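Local coordinates for DUF5348 domain-containing protein (Ruminococcus gnavus, PDB 3NRL) that is of unknown function but folds as a small all-beta domain and pairs with a second copy of itself, at residues E6-Y11 against G68-M73; V46-E51 against V59-S64. All coordinates share one frame; numbering follows the deposited sequence.

Contact 1 (E6-Y11 against G68-M73); sequences EGTLFY and GLRVRM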
loop_
_atom_site.group_PDB
_atom_site.type_symbol
_atom_site.label_atom_id
_atom_site.label_comp_id
_atom_site.label_asym_id
_atom_site.label_seq_id
_atom_site.Cartn_x
_atom_site.Cartn_y
_atom_site.Cartn_z
ATOM N N GLU A 6 -1.643 -0.537 -13.248
ATOM C CA GLU A 6 -0.993 0.009 -12.059
ATOM C C GLU A 6 -1.792 -0.155 -10.773
ATOM O O GLU A 6 -3.017 -0.027 -10.757
ATOM C CB GLU A 6 -0.651 1.483 -12.276
ATOM C CG GLU A 6 0.469 1.694 -13.272
ATOM C CD GLU A 6 0.700 3.150 -13.596
ATOM O OE1 GLU A 6 0.864 3.954 -12.654
ATOM O OE2 GLU A 6 0.721 3.491 -14.797
ATOM N N GLY A 7 -1.077 -0.448 -9.692
ATOM C CA GLY A 7 -1.720 -0.634 -8.404
ATOM C C GLY A 7 -0.738 -0.455 -7.263
ATOM O O GLY A 7 0.404 -0.043 -7.464
ATOM N N THR A 8 -1.183 -0.772 -6.057
ATOM C CA THR A 8 -0.340 -0.644 -4.880
ATOM C C THR A 8 -0.224 -1.995 -4.199
ATOM O O THR A 8 -1.217 -2.708 -4.039
ATOM C CB THR A 8 -0.932 0.361 -3.889
ATOM O OG1 THR A 8 -2.267 -0.033 -3.560
ATOM C CG2 THR A 8 -0.963 1.741 -4.498
ATOM N N LEU A 9 0.996 -2.333 -3.805
ATOM C CA LEU A 9 1.300 -3.602 -3.152
ATOM C C LEU A 9 1.075 -3.510 -1.645
ATOM O O LEU A 9 1.472 -2.530 -1.004
ATOM C CB LEU A 9 2.759 -3.977 -3.453
ATOM C CG LEU A 9 3.286 -5.358 -3.064
ATOM C CD1 LEU A 9 2.578 -6.448 -3.872
ATOM C CD2 LEU A 9 4.784 -5.403 -3.314
ATOM N N PHE A 10 0.429 -4.527 -1.075
ATOM C CA PHE A 10 0.160 -4.536 0.358
ATOM C C PHE A 10 0.012 -5.959 0.887
ATOM O O PHE A 10 -0.277 -6.890 0.132
ATOM C CB PHE A 10 -1.105 -3.716 0.663
ATOM C CG PHE A 10 -2.387 -4.431 0.343
ATOM C CD1 PHE A 10 -3.009 -5.235 1.298
ATOM C CD2 PHE A 10 -2.966 -4.320 -0.918
ATOM C CE1 PHE A 10 -4.188 -5.921 1.002
ATOM C CE2 PHE A 10 -4.144 -5.003 -1.227
ATOM C CZ PHE A 10 -4.756 -5.804 -0.266
ATOM N N TYR A 11 0.220 -6.128 2.186
ATOM C CA TYR A 11 0.112 -7.448 2.797
ATOM C C TYR A 11 -1.286 -7.682 3.355
ATOM O O TYR A 11 -1.817 -6.856 4.099
ATOM C CB TYR A 11 1.143 -7.608 3.919
ATOM C CG TYR A 11 1.149 -8.993 4.533
ATOM C CD1 TYR A 11 1.513 -10.110 3.779
ATOM C CD2 TYR A 11 0.767 -9.190 5.862
ATOM C CE1 TYR A 11 1.494 -11.394 4.332
ATOM C CE2 TYR A 11 0.747 -10.466 6.426
ATOM C CZ TYR A 11 1.111 -11.562 5.655
ATOM O OH TYR A 11 1.086 -12.823 6.204
ATOM N N GLY A 68 3.318 -0.971 0.523
ATOM C CA GLY A 68 3.096 0.328 -0.076
ATOM C C GLY A 68 3.775 0.642 -1.391
ATOM O O GLY A 68 3.626 1.743 -1.905
ATOM N N LEU A 69 4.525 -0.303 -1.945
ATOM C CA LEU A 69 5.199 -0.049 -3.212
ATOM C C LEU A 69 4.176 0.131 -4.329
ATOM O O LEU A 69 3.103 -0.473 -4.298
ATOM C CB LEU A 69 6.113 -1.220 -3.571
ATOM C CG LEU A 69 7.360 -1.463 -2.722
ATOM C CD1 LEU A 69 8.013 -2.774 -3.140
ATOM C CD2 LEU A 69 8.341 -0.302 -2.901
ATOM N N ARG A 70 4.498 0.972 -5.308
ATOM C CA ARG A 70 3.603 1.153 -6.445
ATOM C C ARG A 70 4.063 0.132 -7.463
ATOM O O ARG A 70 5.255 0.041 -7.763
ATOM C CB ARG A 70 3.703 2.576 -7.008
ATOM C CG ARG A 70 2.638 3.498 -6.435
ATOM C CD ARG A 70 3.035 4.962 -6.492
ATOM N NE ARG A 70 1.956 5.823 -6.013
ATOM C CZ ARG A 70 2.121 7.069 -5.579
ATOM N NH1 ARG A 70 3.332 7.615 -5.554
ATOM N NH2 ARG A 70 1.074 7.770 -5.172
ATOM N N VAL A 71 3.124 -0.659 -7.968
ATOM C CA VAL A 71 3.453 -1.694 -8.925
ATOM C C VAL A 71 2.629 -1.598 -10.206
ATOM O O VAL A 71 1.631 -0.877 -10.276
ATOM C CB VAL A 71 3.260 -3.101 -8.310
ATOM C CG1 VAL A 71 4.119 -3.242 -7.063
ATOM C CG2 VAL A 71 1.798 -3.334 -7.978
ATOM N N ARG A 72 3.069 -2.350 -11.205
ATOM C CA ARG A 72 2.432 -2.388 -12.511
ATOM C C ARG A 72 2.558 -3.795 -13.092
ATOM O O ARG A 72 3.593 -4.454 -12.932
ATOM C CB ARG A 72 3.117 -1.386 -13.444
ATOM C CG ARG A 72 3.059 -1.760 -14.913
ATOM C CD ARG A 72 4.436 -1.672 -15.557
ATOM N NE ARG A 72 4.589 -0.481 -16.383
ATOM C CZ ARG A 72 5.630 -0.251 -17.176
ATOM N NH1 ARG A 72 6.624 -1.128 -17.253
ATOM N NH2 ARG A 72 5.670 0.853 -17.911
HETATM N N MSE A 73 1.504 -4.254 -13.760
HETATM C CA MSE A 73 1.513 -5.574 -14.383
HETATM C C MSE A 73 1.176 -5.451 -15.859
HETATM O O MSE A 73 0.592 -4.411 -16.227
HETATM C CB MSE A 73 0.493 -6.486 -13.718
HETATM C CG MSE A 73 0.733 -6.688 -12.242
HETATM SE SE MSE A 73 -0.310 -8.140 -11.551
HETATM C CE MSE A 73 0.897 -9.586 -12.010
#
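The first strand of the domain, 6-11, runs antiparallel to the last, 70-72, and the two are joined mainly by backbone. G7 and V71 form a hydrogen-bonded pair, both N-H...O bonds being 2.8 Å long (G7 N to V71 O and V71 N to G7 O), each donor standing about 30° out of the acceptor's carbonyl plane. Further along, L9 N meets L69 O almost head-on along the C=O axis at 2.9 Å, and L9 O takes G68 N just before the strand begins.

The tight side is mostly hydrocarbon: V71 CG1 lies 3.9 Å from L9 CB, while V71 CG2 packs 3.6 Å from backbone G7 O. L9, its CG anti to the backbone N, runs beside L69; I20 touches both L9 and V71.

On the face of E6, T8, R70 and R72 the second subunit packs on T8, and the loose, solvent side is at exposed E6. E6 CG brushes R72 CB at 4.1 Å, but their charged ends stay apart. T8 OG1 hydrogen-bonds to G68 O of the second subunit. Cohesion across this pair therefore comes from backbone hydrogen bonds and buried hydrocarbon, with the R72 charge paired to D38 rather than E6.

Contact 2 (V46-E51 against V59-S64); sequences VPVRIE and VGLNVS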
loop_
_atom_site.group_PDB
_atom_site.type_symbol
_atom_site.label_atom_id
_atom_site.label_comp_id
_atom_site.label_asym_id
_atom_site.label_seq_id
_atom_site.Cartn_x
_atom_site.Cartn_y
_atom_site.Cartn_z
ATOM N N VAL A 46 11.030 -1.066 -12.400
ATOM C CA VAL A 46 12.016 -2.127 -12.217
ATOM C C VAL A 46 11.345 -3.495 -12.182
ATOM O O VAL A 46 10.439 -3.726 -11.383
ATOM C CB VAL A 46 12.784 -1.933 -10.883
ATOM C CG1 VAL A 46 13.871 -2.991 -10.742
ATOM C CG2 VAL A 46 13.373 -0.528 -10.817
ATOM N N PRO A 47 11.785 -4.425 -13.047
ATOM C CA PRO A 47 11.202 -5.769 -13.084
ATOM C C PRO A 47 11.596 -6.595 -11.864
ATOM O O PRO A 47 12.775 -6.702 -11.525
ATOM C CB PRO A 47 11.764 -6.354 -14.378
ATOM C CG PRO A 47 13.113 -5.722 -14.458
ATOM C CD PRO A 47 12.811 -4.274 -14.095
ATOM N N VAL A 48 10.605 -7.171 -11.200
ATOM C CA VAL A 48 10.878 -7.990 -10.029
ATOM C C VAL A 48 10.047 -9.259 -10.060
ATOM O O VAL A 48 9.148 -9.414 -10.890
ATOM C CB VAL A 48 10.545 -7.241 -8.712
ATOM C CG1 VAL A 48 11.318 -5.941 -8.633
ATOM C CG2 VAL A 48 9.048 -6.960 -8.637
ATOM N N ARG A 49 10.359 -10.165 -9.143
ATOM C CA ARG A 49 9.635 -11.421 -9.017
ATOM C C ARG A 49 9.446 -11.589 -7.518
ATOM O O ARG A 49 10.385 -11.380 -6.754
ATOM C CB ARG A 49 10.470 -12.581 -9.584
ATOM C CG ARG A 49 9.719 -13.908 -9.674
ATOM C CD ARG A 49 10.529 -14.995 -10.394
ATOM N NE ARG A 49 11.667 -15.475 -9.613
ATOM C CZ ARG A 49 12.940 -15.236 -9.916
ATOM N NH1 ARG A 49 13.253 -14.523 -10.991
ATOM N NH2 ARG A 49 13.904 -15.702 -9.140
ATOM N N ILE A 50 8.237 -11.928 -7.083
ATOM C CA ILE A 50 8.027 -12.104 -5.655
ATOM C C ILE A 50 8.228 -13.572 -5.306
ATOM O O ILE A 50 7.778 -14.458 -6.027
ATOM C CB ILE A 50 6.625 -11.630 -5.205
ATOM C CG1 ILE A 50 6.542 -11.661 -3.678
ATOM C CG2 ILE A 50 5.538 -12.504 -5.819
ATOM C CD1 ILE A 50 5.377 -10.878 -3.113
ATOM N N GLU A 51 8.927 -13.818 -4.204
ATOM C CA GLU A 51 9.215 -15.179 -3.768
ATOM C C GLU A 51 9.028 -15.302 -2.265
ATOM O O GLU A 51 8.854 -14.304 -1.565
ATOM C CB GLU A 51 10.657 -15.556 -4.124
ATOM C CG GLU A 51 10.965 -15.581 -5.609
ATOM C CD GLU A 51 10.296 -16.736 -6.341
ATOM O OE1 GLU A 51 9.620 -17.566 -5.690
ATOM O OE2 GLU A 51 10.452 -16.811 -7.578
ATOM N N VAL A 59 12.831 -10.363 -5.794
ATOM C CA VAL A 59 14.068 -10.625 -6.503
ATOM C C VAL A 59 14.101 -9.529 -7.566
ATOM O O VAL A 59 13.107 -9.307 -8.256
ATOM C CB VAL A 59 14.051 -11.998 -7.219
ATOM C CG1 VAL A 59 15.252 -12.113 -8.155
ATOM C CG2 VAL A 59 14.066 -13.126 -6.193
ATOM N N GLY A 60 15.224 -8.829 -7.675
ATOM C CA GLY A 60 15.340 -7.789 -8.678
ATOM C C GLY A 60 15.423 -6.374 -8.152
ATOM O O GLY A 60 15.719 -5.448 -8.904
ATOM N N LEU A 61 15.169 -6.202 -6.861
ATOM C CA LEU A 61 15.210 -4.880 -6.264
ATOM C C LEU A 61 15.384 -4.976 -4.756
ATOM O O LEU A 61 14.678 -5.728 -4.085
ATOM C CB LEU A 61 13.917 -4.124 -6.599
ATOM C CG LEU A 61 13.729 -2.698 -6.075
ATOM C CD1 LEU A 61 14.794 -1.770 -6.639
ATOM C CD2 LEU A 61 12.342 -2.210 -6.470
ATOM N N ASN A 62 16.334 -4.218 -4.225
ATOM C CA ASN A 62 16.564 -4.218 -2.791
ATOM C C ASN A 62 15.688 -3.140 -2.155
ATOM O O ASN A 62 15.831 -1.950 -2.451
ATOM C CB ASN A 62 18.041 -3.950 -2.494
ATOM C CG ASN A 62 18.932 -5.128 -2.851
ATOM O OD1 ASN A 62 20.094 -4.954 -3.216
ATOM N ND2 ASN A 62 18.394 -6.338 -2.735
ATOM N N VAL A 63 14.760 -3.571 -1.305
ATOM C CA VAL A 63 13.866 -2.650 -0.610
ATOM C C VAL A 63 13.807 -3.004 0.876
ATOM O O VAL A 63 14.013 -4.157 1.253
ATOM C CB VAL A 63 12.438 -2.709 -1.188
ATOM C CG1 VAL A 63 12.425 -2.189 -2.611
ATOM C CG2 VAL A 63 11.928 -4.135 -1.144
ATOM N N SER A 64 13.523 -2.012 1.714
ATOM C CA SER A 64 13.440 -2.230 3.158
ATOM C C SER A 64 12.250 -3.118 3.495
ATOM O O SER A 64 12.303 -3.926 4.426
ATOM C CB SER A 64 13.297 -0.891 3.884
ATOM O OG SER A 64 12.099 -0.235 3.502
HETATM O O HOH W 1 15.429 -5.709 -11.595
#
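At one edge of the sheet as formed within this chain, strand 44-52 and the end of strand 56-59 form the open end of a beta hairpin, where the chain peels away into the loop that follows. R49 and V59 are an antiparallel hydrogen-bonded pair. V59 N gives R49 O a nearly straight bond of 2.8 Å (176° at the hydrogen), whereas the return bond from R49 N to V59 O is longer, 3.0 Å, and more bent; both donors lie in the acceptor's carbonyl plane.

Above this pair the R49 and V59 side chains run side by side. R49 leaves with CG anti to the backbone N and bends at chi3 (71°), so that V59 CB comes over one face of the guanidinium, offset toward its rim, and V59 CG2 lies 3.9 Å from R49 NH2. E51, folded at chi2, holds the group from its edge: R49 NE donates in the guanidinium plane to the anti lone pair of E51 OE2 at 2.7 Å, a salt bridge along one strand. E51 CG meanwhile touches V59 CG2. An alanine in place of E51 would remove both the carboxylate and that methylene contact, and would probably let the R49 guanidinium swing more freely over V59.

Past V59 the direct bonding stops. A side chain on G60 would clash with P47 O, and the loop turns so that L61 CB rests 3.8 Å from V48 CG1. A water links the two segments where they diverge, donating to P47 O at 2.8 Å and to G60 O at 2.7 Å.

Overall arrangement
Both contacts belong to one antiparallel sheet, their centres about 12 Å apart. Contact 1 lies near the middle of the chain's fold and joins strands from opposite ends of the sequence; contact 2 sits at the surface, where strand 44-52 meets 56-59, one of the two outermost strands within this chain. Strand 36-41 lies between strands 70-72 and 44-52, and its F37 and V39 touch side chains of both contacts. Pairing the first strand with the last closes a sequence loop that contains the local hairpin of contact 2, and segment 59-64 leads on toward 68-73. Both contacts also touch the second subunit, T8 and G68 through hydrogen bonds and S64 through E25 of that subunit.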